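Local coordinates for protein STM4351 (Salmonella enterica, PDB 2Y7I) that binds arginine with high specificity as a periplasmic solute-binding protein of family 3, probably delivering it to a membrane transporter, at residues A[8-13]-A[47-52]; A[59-64]-A[192-197]; A[53-58]-A[117-122]. All coordinates share one frame; numbering follows the deposited sequence. Where two conformers were deposited one is given.

Contact 1: A[8-13]-A[47-52]; sequences LHFGTS and CSFTNQ. With ZN (zinc ion), chain E; ARG (arginine), chain C.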
loop_
_atom_site.group_PDB
_atom_site.type_symbol
_atom_site.label_atom_id
_atom_site.label_comp_id
_atom_site.label_asym_id
_atom_site.label_seq_id
_atom_site.Cartn_x
_atom_site.Cartn_y
_atom_site.Cartn_z
ATOM N N LEU A 8 11.984 11.943 14.950
ATOM C CA LEU A 8 11.181 10.875 15.503
ATOM C C LEU A 8 12.095 9.700 15.860
ATOM O O LEU A 8 12.796 9.153 14.994
ATOM C CB LEU A 8 10.121 10.464 14.478
ATOM C CG LEU A 8 8.879 9.681 14.890
ATOM C CD1 LEU A 8 8.133 10.385 16.026
ATOM C CD2 LEU A 8 7.960 9.521 13.674
ATOM N N HIS A 9 12.100 9.337 17.143
ATOM C CA HIS A 9 12.994 8.298 17.656
ATOM C C HIS A 9 12.267 6.953 17.672
ATOM O O HIS A 9 11.290 6.789 18.398
ATOM C CB HIS A 9 13.506 8.670 19.058
ATOM C CG HIS A 9 14.205 9.997 19.118
ATOM N ND1 HIS A 9 13.558 11.170 19.449
ATOM C CD2 HIS A 9 15.495 10.337 18.883
ATOM C CE1 HIS A 9 14.421 12.172 19.418
ATOM N NE2 HIS A 9 15.602 11.694 19.075
ATOM N N PHE A 10 12.739 6.017 16.851
ATOM C CA PHE A 10 12.176 4.674 16.758
ATOM C C PHE A 10 13.050 3.691 17.504
ATOM O O PHE A 10 14.275 3.774 17.444
ATOM C CB PHE A 10 12.124 4.205 15.307
ATOM C CG PHE A 10 10.970 4.750 14.521
ATOM C CD1 PHE A 10 11.075 5.984 13.882
ATOM C CD2 PHE A 10 9.791 4.014 14.385
ATOM C CE1 PHE A 10 9.999 6.487 13.121
ATOM C CE2 PHE A 10 8.708 4.514 13.630
ATOM C CZ PHE A 10 8.817 5.749 13.004
ATOM N N GLY A 11 12.410 2.758 18.201
ATOM C CA GLY A 11 13.096 1.606 18.769
ATOM C C GLY A 11 12.805 0.420 17.875
ATOM O O GLY A 11 11.689 0.285 17.359
ATOM N N THR A 12 13.812 -0.428 17.683
ATOM C CA THR A 12 13.676 -1.659 16.911
ATOM C C THR A 12 14.662 -2.722 17.421
ATOM O O THR A 12 15.524 -2.444 18.268
ATOM C CB THR A 12 13.881 -1.427 15.381
ATOM O OG1 THR A 12 13.353 -2.543 14.656
ATOM C CG2 THR A 12 15.354 -1.257 15.034
ATOM N N SER A 13 14.518 -3.936 16.901
ATOM C CA SER A 13 15.448 -5.023 17.172
ATOM C C SER A 13 15.945 -5.560 15.844
ATOM O O SER A 13 15.245 -6.331 15.176
ATOM C CB SER A 13 14.770 -6.146 17.951
ATOM O OG SER A 13 15.732 -7.122 18.308
ATOM N N CYS A 47 14.577 10.777 11.083
ATOM C CA CYS A 47 14.368 9.487 11.735
ATOM C C CYS A 47 15.609 9.062 12.525
ATOM O O CYS A 47 16.737 9.196 12.049
ATOM C CB CYS A 47 14.046 8.428 10.685
ATOM S SG CYS A 47 13.299 6.980 11.375
ATOM N N SER A 48 15.395 8.561 13.735
ATOM C CA SER A 48 16.477 7.996 14.525
ATOM C C SER A 48 16.087 6.610 15.033
ATOM O O SER A 48 14.963 6.420 15.493
ATOM C CB SER A 48 16.823 8.920 15.690
ATOM O OG SER A 48 18.009 8.477 16.318
ATOM N N PHE A 49 17.013 5.654 14.946
ATOM C CA PHE A 49 16.750 4.283 15.404
ATOM C C PHE A 49 17.622 3.863 16.578
ATOM O O PHE A 49 18.818 4.165 16.618
ATOM C CB PHE A 49 16.935 3.277 14.272
ATOM C CG PHE A 49 15.929 3.416 13.173
ATOM C CD1 PHE A 49 14.675 2.838 13.286
ATOM C CD2 PHE A 49 16.237 4.138 12.026
ATOM C CE1 PHE A 49 13.735 2.980 12.270
ATOM C CE2 PHE A 49 15.306 4.275 11.004
ATOM C CZ PHE A 49 14.055 3.692 11.129
ATOM N N THR A 50 17.006 3.166 17.530
ATOM C CA THR A 50 17.727 2.535 18.634
ATOM C C THR A 50 17.485 1.034 18.521
ATOM O O THR A 50 16.334 0.595 18.419
ATOM C CB THR A 50 17.250 3.075 19.995
ATOM O OG1 THR A 50 17.430 4.492 20.019
ATOM C CG2 THR A 50 18.038 2.451 21.163
ATOM N N ASN A 51 18.574 0.268 18.511
ATOM C CA ASN A 51 18.548 -1.178 18.352
ATOM C C ASN A 51 18.764 -1.870 19.705
ATOM O O ASN A 51 19.801 -1.692 20.343
ATOM C CB ASN A 51 19.625 -1.581 17.328
ATOM C CG ASN A 51 19.828 -3.085 17.213
ATOM O OD1 ASN A 51 20.933 -3.537 16.916
ATOM N ND2 ASN A 51 18.780 -3.860 17.429
ATOM N N GLN A 52 17.763 -2.624 20.153
ATOM C CA GLN A 52 17.820 -3.324 21.452
ATOM C C GLN A 52 16.947 -4.582 21.359
ATOM O O GLN A 52 16.264 -4.779 20.350
ATOM C CB GLN A 52 17.388 -2.403 22.601
ATOM C CG GLN A 52 15.941 -1.906 22.528
ATOM C CD GLN A 52 15.605 -0.891 23.621
ATOM O OE1 GLN A 52 16.178 0.200 23.676
ATOM N NE2 GLN A 52 14.664 -1.247 24.493
HETATM ZN ZN ZN E . 11.749 11.560 20.382
HETATM N N ARG C . 6.313 -11.120 14.185
HETATM C CA ARG C . 6.739 -11.724 15.486
HETATM C C ARG C . 6.042 -11.011 16.638
HETATM O O ARG C . 6.280 -11.335 17.799
HETATM C CB ARG C . 8.271 -11.647 15.660
HETATM C CG ARG C . 8.850 -10.229 15.512
HETATM C CD ARG C . 10.341 -10.167 15.835
HETATM N NE ARG C . 10.904 -8.899 15.363
HETATM C CZ ARG C . 12.172 -8.520 15.515
HETATM N NH1 ARG C . 13.057 -9.298 16.141
HETATM N NH2 ARG C . 12.554 -7.353 15.039
HETATM O OXT ARG C . 5.244 -10.077 16.426
HETATM O O HOH W 1 15.823 6.101 18.482
HETATM O O HOH W 2 12.155 10.356 22.123
#

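Contact 2: A[59-64]-A[192-197]; sequences PSLRFK and GIAVRK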
loop_
_atom_site.group_PDB
_atom_site.type_symbol
_atom_site.label_atom_id
_atom_site.label_comp_id
_atom_site.label_asym_id
_atom_site.label_seq_id
_atom_site.Cartn_x
_atom_site.Cartn_y
_atom_site.Cartn_z
ATOM N N PRO A 59 8.269 -2.216 26.817
ATOM C CA PRO A 59 8.613 -1.572 28.088
ATOM C C PRO A 59 9.361 -0.241 27.960
ATOM O O PRO A 59 9.031 0.715 28.669
ATOM C CB PRO A 59 9.493 -2.615 28.781
ATOM C CG PRO A 59 9.012 -3.903 28.257
ATOM C CD PRO A 59 8.582 -3.659 26.836
ATOM N N SER A 60 10.339 -0.170 27.058
ATOM C CA SER A 60 11.084 1.068 26.830
ATOM C C SER A 60 10.206 2.161 26.225
ATOM O O SER A 60 10.346 3.329 26.569
ATOM C CB SER A 60 12.302 0.815 25.938
ATOM O OG SER A 60 13.262 0.019 26.605
ATOM N N LEU A 61 9.314 1.774 25.311
ATOM C CA LEU A 61 8.335 2.702 24.737
ATOM C C LEU A 61 7.472 3.324 25.833
ATOM O O LEU A 61 7.284 4.553 25.879
ATOM C CB LEU A 61 7.448 1.972 23.709
ATOM C CG LEU A 61 6.344 2.755 22.981
ATOM C CD1 LEU A 61 6.884 3.999 22.245
ATOM C CD2 LEU A 61 5.609 1.843 22.015
ATOM N N ARG A 62 6.963 2.476 26.723
ATOM C CA ARG A 62 6.144 2.933 27.852
ATOM C C ARG A 62 6.935 3.837 28.805
ATOM O O ARG A 62 6.389 4.782 29.366
ATOM C CB ARG A 62 5.541 1.740 28.606
ATOM C CG ARG A 62 4.484 0.973 27.805
ATOM C CD ARG A 62 4.075 -0.345 28.465
ATOM N NE ARG A 62 3.449 -0.169 29.779
ATOM C CZ ARG A 62 2.164 0.127 29.984
ATOM N NH1 ARG A 62 1.333 0.295 28.963
ATOM N NH2 ARG A 62 1.702 0.259 31.218
ATOM N N PHE A 63 8.230 3.551 28.943
ATOM C CA PHE A 63 9.147 4.346 29.758
ATOM C C PHE A 63 9.634 5.621 29.034
ATOM O O PHE A 63 10.480 6.346 29.552
ATOM C CB PHE A 63 10.325 3.454 30.197
ATOM C CG PHE A 63 11.175 4.043 31.288
ATOM C CD1 PHE A 63 10.654 4.254 32.570
ATOM C CD2 PHE A 63 12.514 4.364 31.046
ATOM C CE1 PHE A 63 11.452 4.804 33.595
ATOM C CE2 PHE A 63 13.322 4.907 32.060
ATOM C CZ PHE A 63 12.789 5.126 33.338
ATOM N N LYS A 64 9.094 5.884 27.842
ATOM C CA LYS A 64 9.396 7.099 27.055
ATOM C C LYS A 64 10.809 7.189 26.480
ATOM O O LYS A 64 11.285 8.285 26.178
ATOM C CB LYS A 64 9.091 8.381 27.846
ATOM C CG LYS A 64 7.631 8.595 28.131
ATOM C CD LYS A 64 7.349 10.033 28.518
ATOM C CE LYS A 64 5.881 10.206 28.859
ATOM N NZ LYS A 64 5.461 9.233 29.909
ATOM N N GLY A 192 2.233 -3.434 12.878
ATOM C CA GLY A 192 1.857 -2.069 13.252
ATOM C C GLY A 192 3.045 -1.293 13.775
ATOM O O GLY A 192 4.052 -1.881 14.197
ATOM N N ILE A 193 2.935 0.026 13.721
ATOM C CA ILE A 193 3.873 0.909 14.402
ATOM C C ILE A 193 3.262 1.236 15.760
ATOM O O ILE A 193 2.117 1.660 15.827
ATOM C CB ILE A 193 4.131 2.204 13.593
ATOM C CG1 ILE A 193 4.903 1.872 12.307
ATOM C CG2 ILE A 193 4.919 3.211 14.441
ATOM C CD1 ILE A 193 5.107 3.061 11.359
ATOM N N ALA A 194 4.025 1.030 16.835
ATOM C CA ALA A 194 3.513 1.235 18.193
ATOM C C ALA A 194 3.944 2.575 18.770
ATOM O O ALA A 194 5.072 3.023 18.570
ATOM C CB ALA A 194 3.941 0.094 19.110
ATOM N N VAL A 195 3.013 3.220 19.459
ATOM C CA VAL A 195 3.300 4.423 20.239
ATOM C C VAL A 195 2.672 4.228 21.615
ATOM O O VAL A 195 1.859 3.317 21.794
ATOM C CB VAL A 195 2.792 5.720 19.539
ATOM C CG1 VAL A 195 3.125 5.686 18.038
ATOM C CG2 VAL A 195 1.288 5.921 19.734
ATOM N N ARG A 196 3.060 5.059 22.580
ATOM C CA ARG A 196 2.453 5.038 23.910
ATOM C C ARG A 196 0.955 5.321 23.865
ATOM O O ARG A 196 0.477 6.060 22.999
ATOM C CB ARG A 196 3.111 6.076 24.815
ATOM C CG ARG A 196 4.356 5.589 25.491
ATOM C CD ARG A 196 4.909 6.643 26.456
ATOM N NE ARG A 196 5.157 7.945 25.823
ATOM C CZ ARG A 196 6.081 8.193 24.888
ATOM N NH1 ARG A 196 6.872 7.223 24.413
ATOM N NH2 ARG A 196 6.200 9.427 24.407
ATOM N N LYS A 197 0.232 4.766 24.832
ATOM C CA LYS A 197 -1.228 4.900 24.906
ATOM C C LYS A 197 -1.812 6.315 24.849
ATOM O O LYS A 197 -2.866 6.526 24.245
ATOM C CB LYS A 197 -1.754 4.184 26.149
ATOM C CG LYS A 197 -1.890 2.687 25.977
ATOM C CD LYS A 197 -2.997 2.365 24.999
ATOM C CE LYS A 197 -3.574 0.995 25.265
ATOM N NZ LYS A 197 -4.520 0.654 24.174
#

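Contact 3: A[53-58]-A[117-122]; sequences SFDSLI and LENGTT. With ZN (zinc ion), chain D; ARG (arginine), chain C.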
loop_
_atom_site.group_PDB
_atom_site.type_symbol
_atom_site.label_atom_id
_atom_site.label_comp_id
_atom_site.label_asym_id
_atom_site.label_seq_id
_atom_site.Cartn_x
_atom_site.Cartn_y
_atom_site.Cartn_z
ATOM N N SER A 53 16.972 -5.430 22.382
ATOM C CA SER A 53 16.258 -6.715 22.313
ATOM C C SER A 53 14.757 -6.520 22.068
ATOM O O SER A 53 14.154 -5.566 22.576
ATOM C CB SER A 53 16.518 -7.560 23.573
ATOM O OG SER A 53 16.071 -6.907 24.757
ATOM N N PHE A 54 14.159 -7.416 21.289
ATOM C CA PHE A 54 12.740 -7.287 20.907
ATOM C C PHE A 54 11.819 -7.196 22.119
ATOM O O PHE A 54 10.882 -6.385 22.136
ATOM C CB PHE A 54 12.295 -8.464 20.023
ATOM C CG PHE A 54 10.836 -8.386 19.599
ATOM C CD1 PHE A 54 10.461 -7.613 18.502
ATOM C CD2 PHE A 54 9.843 -9.080 20.306
ATOM C CE1 PHE A 54 9.118 -7.539 18.103
ATOM C CE2 PHE A 54 8.499 -9.013 19.912
ATOM C CZ PHE A 54 8.139 -8.231 18.822
ATOM N N ASP A 55 12.099 -8.018 23.130
ATOM C CA ASP A 55 11.258 -8.082 24.337
ATOM C C ASP A 55 11.338 -6.838 25.218
ATOM O O ASP A 55 10.529 -6.683 26.141
ATOM C CB ASP A 55 11.594 -9.331 25.160
ATOM C CG ASP A 55 13.019 -9.321 25.707
ATOM O OD1 ASP A 55 13.841 -8.474 25.296
ATOM O OD2 ASP A 55 13.318 -10.179 26.563
ATOM N N SER A 56 12.312 -5.963 24.950
ATOM C CA SER A 56 12.486 -4.739 25.741
ATOM C C SER A 56 11.835 -3.516 25.087
ATOM O O SER A 56 11.841 -2.427 25.669
ATOM C CB SER A 56 13.975 -4.448 25.978
ATOM O OG SER A 56 14.576 -3.943 24.791
ATOM N N LEU A 57 11.273 -3.704 23.896
ATOM C CA LEU A 57 10.808 -2.570 23.090
ATOM C C LEU A 57 9.546 -1.929 23.646
ATOM O O LEU A 57 9.484 -0.707 23.796
ATOM C CB LEU A 57 10.598 -2.982 21.635
ATOM C CG LEU A 57 11.853 -3.236 20.789
ATOM C CD1 LEU A 57 11.443 -3.832 19.455
ATOM C CD2 LEU A 57 12.693 -1.956 20.602
ATOM N N ILE A 58 8.534 -2.750 23.919
ATOM C CA ILE A 58 7.306 -2.218 24.518
ATOM C C ILE A 58 7.545 -1.543 25.885
ATOM O O ILE A 58 7.091 -0.418 26.087
ATOM C CB ILE A 58 6.156 -3.249 24.511
ATOM C CG1 ILE A 58 5.581 -3.330 23.089
ATOM C CG2 ILE A 58 5.042 -2.860 25.510
ATOM C CD1 ILE A 58 4.716 -4.547 22.838
ATOM N N LEU A 117 13.513 -19.733 19.690
ATOM C CA LEU A 117 12.619 -18.647 19.291
ATOM C C LEU A 117 12.975 -17.412 20.105
ATOM O O LEU A 117 13.783 -17.486 21.030
ATOM C CB LEU A 117 11.145 -19.038 19.480
ATOM C CG LEU A 117 10.797 -19.831 20.753
ATOM C CD1 LEU A 117 10.725 -18.942 21.995
ATOM C CD2 LEU A 117 9.503 -20.598 20.586
ATOM N N GLU A 118 12.383 -16.272 19.765
ATOM C CA GLU A 118 12.725 -15.017 20.437
ATOM C C GLU A 118 11.780 -14.715 21.596
ATOM O O GLU A 118 10.571 -14.912 21.472
ATOM C CB GLU A 118 12.664 -13.872 19.430
ATOM C CG GLU A 118 13.564 -12.680 19.698
ATOM C CD GLU A 118 13.711 -11.810 18.453
ATOM O OE1 GLU A 118 12.680 -11.550 17.831
ATOM O OE2 GLU A 118 14.847 -11.447 18.066
ATOM N N ASN A 119 12.341 -14.234 22.708
ATOM C CA ASN A 119 11.564 -13.775 23.864
ATOM C C ASN A 119 10.595 -12.684 23.448
ATOM O O ASN A 119 10.957 -11.816 22.663
ATOM C CB ASN A 119 12.493 -13.207 24.941
ATOM C CG ASN A 119 13.035 -14.267 25.863
ATOM O OD1 ASN A 119 12.286 -15.115 26.350
ATOM N ND2 ASN A 119 14.343 -14.222 26.121
ATOM N N GLY A 120 9.379 -12.719 23.983
ATOM C CA GLY A 120 8.400 -11.641 23.761
ATOM C C GLY A 120 7.556 -11.734 22.497
ATOM O O GLY A 120 6.682 -10.878 22.257
ATOM N N THR A 121 7.779 -12.790 21.714
ATOM C CA THR A 121 7.133 -12.929 20.398
ATOM C C THR A 121 5.830 -13.730 20.409
ATOM O O THR A 121 5.544 -14.484 21.349
ATOM C CB THR A 121 8.092 -13.548 19.331
ATOM O OG1 THR A 121 8.431 -14.897 19.694
ATOM C CG2 THR A 121 9.344 -12.719 19.202
ATOM N N THR A 122 5.066 -13.569 19.332
ATOM C CA THR A 122 3.922 -14.433 19.022
ATOM C C THR A 122 4.355 -15.891 19.006
ATOM O O THR A 122 3.643 -16.769 19.496
ATOM C CB THR A 122 3.371 -14.095 17.626
ATOM O OG1 THR A 122 4.464 -14.040 16.709
ATOM C CG2 THR A 122 2.687 -12.728 17.635
HETATM ZN ZN ZN D . 15.319 -10.013 27.032
HETATM N N ARG C . 6.313 -11.120 14.185
HETATM C CA ARG C . 6.739 -11.724 15.486
HETATM C C ARG C . 6.042 -11.011 16.638
HETATM O O ARG C . 6.280 -11.335 17.799
HETATM C CB ARG C . 8.271 -11.647 15.660
HETATM C CG ARG C . 8.850 -10.229 15.512
HETATM C CD ARG C . 10.341 -10.167 15.835
HETATM N NE ARG C . 10.904 -8.899 15.363
HETATM C CZ ARG C . 12.172 -8.520 15.515
HETATM N NH1 ARG C . 13.057 -9.298 16.141
HETATM N NH2 ARG C . 12.554 -7.353 15.039
HETATM O OXT ARG C . 5.244 -10.077 16.426
HETATM O O HOH W 3 15.558 -9.281 20.010
HETATM O O HOH W 4 13.434 -10.576 22.707
#

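Contact 1: A[8-13]-A[47-52]
The rings of Phe10 and Phe49 lie side by side on one face of a parallel sheet, pointing the same way. Their planes are 32° apart, so the pair is oblique. The closest touch is Phe10 CB to Phe49 CD1, 3.5 Å. Both rings have CG anti to the carbonyl carbon, which leans them the same way off their strands. Ser48 O lies at the edge of the Phe10 ring. Cys47 SG, turned anti to its backbone N (chi1 -162°), comes obliquely to the same ring, 3.5 Å from Phe10 CD1, a sulfur-aromatic contact. On the other face of the sheet the imidazole of His9 meets Ser48 CB obliquely through CD2. Its ND1 binds a zinc ion at 2.1 Å, with Asp67 and a water as further ligands.

Five backbone hydrogen bonds join the strands in parallel register, Leu8 beside Cys47 and Phe10 beside Phe49. The shortest runs from Phe10 N to Ser48 O, 2.6 Å, nearly along the C=O axis. Phe10 O accepts from Thr50 N and also from a water that bonds to Thr50 OG1. At the end of the pair, Thr12 O accepts from Gln52 N at 2.9 Å. Just beyond the strand, Ser13 O accepts from NH2 of the bound arginine, also at 2.9 Å. The residue after the strand thus offers a backbone carbonyl to the ligand pocket.

Strand 7-12 is the middle of a three-stranded parallel sheet. Strand 46-51 flanks it on one side and strand 68-69 on the other; just past the latter, Ile70 O bonds to Thr12 OG1. Strand 7-12, helix 31-42 and strand 46-51 form a beta-alpha-beta crossover. Its helix covers the Phe face: Cys40 meets Phe10 and Cys47, and Ile33 meets Phe49.

Contact 2: A[59-64]-A[192-197]
This is a helix-end contact, in which the last turn of helix 57-62 packs against short strand 194-195 and the residues that follow it. That strand pairs antiparallel with strand 84-85, and Ala194 is backbone-bonded to Val69 of strand 68-69. An apolar patch and one side-chain-to-backbone hydrogen bond hold the two together. Leu61 supplies the apolar part. Its CG is anti to the backbone N (chi1 180°), and CD2 reaches Ala194 CB at 3.8 Å. The same methyl also rests on the Ala194 carbonyl and on Val195 C.

The Arg196 chain bends at chi3 (-55°), which brings the guanidinium to the carbonyl end of the helix. NH1 donates to Leu61 O at 3.1 Å. The carbonyl lies near the guanidinium plane, and the donor lies in the carbonyl plane. Leu61 O also accepts from Lys64 N at 3.0 Å, so two N-H groups grip one carbonyl. The stronger partner of NH1 is Phe66 O, shortly after the helix.

Lys64 crosses Arg196 at about a right angle. Its CG lies over one face of the guanidinium, 3.4 Å from Arg196 NE, toward the rim of the group. The chain bends at its tip, and NZ stays 4.3 Å from Arg196 NE, where the like charges probably repel.

Leu61 also touches Val69 and Val83, and Ala194 touches Val83 and Phe85, so the apolar patch continues beyond the segments. At Lys64 the helix leaves helical geometry with positive phi (69°) and two bonds back into the last turn, a Schellman motif, with Arg196 bonded to one of its carbonyls.

Contact 3: A[53-58]-A[117-122]
The arginine pocket is lined here from two sides, by residues 53-58, which lead into helix 57-62, and by a type II beta turn, Glu118 to Thr121, that follows strand 114-118. In the two-lobed solute-binding fold such a site lies in the cleft between lobes. Phe54 has CG anti to its backbone N (chi1 180°), which sends the ring to the ligand. The CD atom of the bound arginine lies over one face of this ring, toward the rim, and its NE is 3.4 Å from Phe54 CD1. The carbonyls of Asn119 and Gly120 meet the ring at its edge, with Gly120 O 3.5 Å from Phe54 CE2.

The chains of Glu118 and Phe54 cross at about a right angle, but the carboxylate and ring planes are nearly parallel, 4° apart. Glu118 OE1 accepts from NH1 of the ligand at 2.8 Å, while OE2 bonds to Thr15 OG1. This carboxylate probably offsets the guanidinium charge. Thr122 N donates to O of the ligand at 3.0 Å, and Arg79 NH2 also bonds to the ligand. Thr121 stands at the N-cap of the following helix, with OG1 bonded to Glu118 O and to Gln124 N. The positive end of that helix dipole probably aids carboxylate binding.

One water accepts from Phe54 N and donates weakly to Glu118 OE2. Another accepts from Asp55 N and donates to Asn119 O. Gly120 CA packs 4.2 Å from Asp55 CB. Asn119 lies beside Asp55 and bonds through ND2 to Asp140 OD1. Asp55 and Asp140 share a zinc ion, which Asp55 OD2 binds at 2.1 Å while its OD1 accepts from Ser53 OG.

Overall arrangement
Contacts 1 and 3 both reach the bound arginine, contact 1 through a backbone carbonyl and contact 3 through a ring, a carboxylate and a helix start. Their centres are about 15 Å apart. Leu57 joins them, its CD2 lying 3.5 Å from Thr12 N. Contact 2 is set further from the ligand: the side chain of Ala194 is about 11 Å from it. Residues 53-58 of contact 3 run straight into helix 57-62, whose last turn serves contact 2; the centres are about 13 Å apart. Contacts 1 and 2 touch directly, Gln52 NE2 lying 2.8 Å from Ser60 OG, a probable hydrogen bond. Phe10 CE2 also packs on Ile193 CG2, 4.1 Å away.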